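Long-range contact in MSM0273 (Mycobacterium smegmatis, PDB 5L37), which forms a pentameric shell protein of the mycobacterial RMM microcompartment and probably caps the vertices of its shell: residues I37-L42 with D70-G75. Numbering follows the deposited sequence.
Sequences IAFDVL and DALIIG
The Phe39 ring meets Leu72 at its edge: CD1 of Leu72 lies near the ring plane, 4.3 Å from Phe39 CD2. CG is anti to the backbone N (chi1 -160°); the ring leads away from residues 70-75 and packs on Ile19 and Ile69, a place that suits a large apolar group. The carboxylate of Asp40 lies aslant over Ile73, whose CG2 is 3.6 Å from OD1. Although buried, OD1 is well supplied: Ser44 bonds to it, and a water donates to it while also donating to Ile73 O and accepting from Val41 N. An aspartate fits here because its short side chain can gather these donors where the strand ends. The backbones form a single bridge with parallel-type bonding, Phe39 N to Ala71 O and Ile73 N to Phe39 O, each 2.9 Å. Both bonds are nearly straight at hydrogen but differ at the acceptor: Ile73 N sits almost in line with the C=O of Phe39 (177°), whereas Phe39 N approaches Ala71 O at 134°, from above the carbonyl plane. Ala38 and Ala71 turn their methyls toward each other, CB to CB 4.1 Å, small enough for the strands to come close. Beside them Ile73, branched and apolar, reaches Leu25, Val50 and Ile52 inside the barrel. Farther on, Leu42 CD1 rests 3.8 Å from Gly75 CA, while Ile16 of a neighbouring subunit packs on Leu42, Leu72 and Ile74. Strands 35-40 and 71-76 are the sheet's two outer strands, and their meeting closes it into the five-stranded OB-type barrel of the EutN/CcmL family, with strand order 1-2-3-5-4-1.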
# COMPACT_ATOMS: atom_id res chain seq x y z
N ILE C 37 4.10 -13.45 -5.56
CA ILE C 37 5.23 -13.51 -6.47
C ILE C 37 6.12 -12.31 -6.21
O ILE C 37 5.66 -11.15 -6.26
CB ILE C 37 4.78 -13.55 -7.99
CG1 ILE C 37 3.75 -14.68 -8.24
CG2 ILE C 37 6.02 -13.61 -8.92
CD1 ILE C 37 4.15 -16.04 -7.75
N ALA C 38 7.39 -12.60 -5.94
CA ALA C 38 8.36 -11.55 -5.69
C ALA C 38 9.45 -11.57 -6.71
O ALA C 38 9.84 -12.65 -7.18
CB ALA C 38 8.98 -11.70 -4.26
N PHE C 39 9.96 -10.40 -7.06
CA PHE C 39 11.08 -10.30 -7.99
C PHE C 39 12.39 -10.56 -7.27
O PHE C 39 12.54 -10.17 -6.13
CB PHE C 39 11.11 -8.91 -8.66
CG PHE C 39 11.88 -8.89 -9.92
CD1 PHE C 39 11.33 -9.46 -11.05
CD2 PHE C 39 13.16 -8.30 -10.01
CE1 PHE C 39 12.02 -9.47 -12.26
CE2 PHE C 39 13.87 -8.30 -11.22
CZ PHE C 39 13.30 -8.89 -12.35
N ASP C 40 13.30 -11.24 -7.94
CA ASP C 40 14.58 -11.59 -7.31
C ASP C 40 15.74 -11.27 -8.22
O ASP C 40 15.75 -11.67 -9.39
CB ASP C 40 14.60 -13.07 -6.99
CG ASP C 40 15.87 -13.48 -6.27
OD1 ASP C 40 16.12 -13.00 -5.16
OD2 ASP C 40 16.52 -14.40 -6.76
N VAL C 41 16.74 -10.58 -7.66
CA VAL C 41 17.96 -10.27 -8.39
C VAL C 41 19.18 -10.96 -7.75
O VAL C 41 20.28 -10.88 -8.29
CB VAL C 41 18.23 -8.76 -8.47
CG1 VAL C 41 17.05 -8.05 -9.23
CG2 VAL C 41 18.38 -8.15 -7.07
N LEU C 42 18.97 -11.59 -6.60
CA LEU C 42 20.05 -12.23 -5.82
C LEU C 42 20.37 -13.69 -6.14
O LEU C 42 21.24 -14.29 -5.49
CB LEU C 42 19.75 -12.10 -4.33
CG LEU C 42 19.83 -10.66 -3.81
CD1 LEU C 42 19.29 -10.59 -2.34
CD2 LEU C 42 21.26 -10.10 -3.91
N ASP C 70 6.16 -4.77 -7.70
CA ASP C 70 5.66 -4.32 -6.38
C ASP C 70 6.10 -5.27 -5.22
O ASP C 70 5.56 -5.20 -4.12
CB ASP C 70 4.12 -4.20 -6.44
CG ASP C 70 3.41 -5.57 -6.63
OD1 ASP C 70 4.12 -6.58 -6.63
OD2 ASP C 70 2.16 -5.61 -6.72
N ALA C 71 7.09 -6.13 -5.47
CA ALA C 71 7.63 -7.01 -4.42
C ALA C 71 9.02 -7.44 -4.81
O ALA C 71 9.22 -7.85 -5.96
CB ALA C 71 6.73 -8.24 -4.23
N LEU C 72 9.98 -7.26 -3.91
CA LEU C 72 11.41 -7.48 -4.21
C LEU C 72 12.03 -8.19 -3.04
O LEU C 72 11.88 -7.77 -1.90
CB LEU C 72 12.13 -6.15 -4.45
CG LEU C 72 13.64 -6.21 -4.71
CD1 LEU C 72 13.95 -6.95 -6.05
CD2 LEU C 72 14.16 -4.78 -4.75
N ILE C 73 12.76 -9.27 -3.33
CA ILE C 73 13.58 -9.89 -2.29
C ILE C 73 14.81 -9.04 -2.02
O ILE C 73 15.58 -8.74 -2.94
CB ILE C 73 13.94 -11.32 -2.74
CG1 ILE C 73 12.70 -12.22 -2.59
CG2 ILE C 73 15.15 -11.85 -1.91
CD1 ILE C 73 12.81 -13.58 -3.43
N ILE C 74 14.98 -8.62 -0.77
CA ILE C 74 16.10 -7.72 -0.50
C ILE C 74 17.25 -8.43 0.22
O ILE C 74 18.30 -7.82 0.42
CB ILE C 74 15.67 -6.42 0.30
CG1 ILE C 74 15.14 -6.77 1.66
CG2 ILE C 74 14.63 -5.62 -0.49
CD1 ILE C 74 14.90 -5.50 2.52
N GLY C 75 17.06 -9.68 0.64
CA GLY C 75 18.18 -10.40 1.27
C GLY C 75 17.74 -11.76 1.78
O GLY C 75 16.53 -12.07 1.80
O HOH W 1 16.59 -10.30 -4.91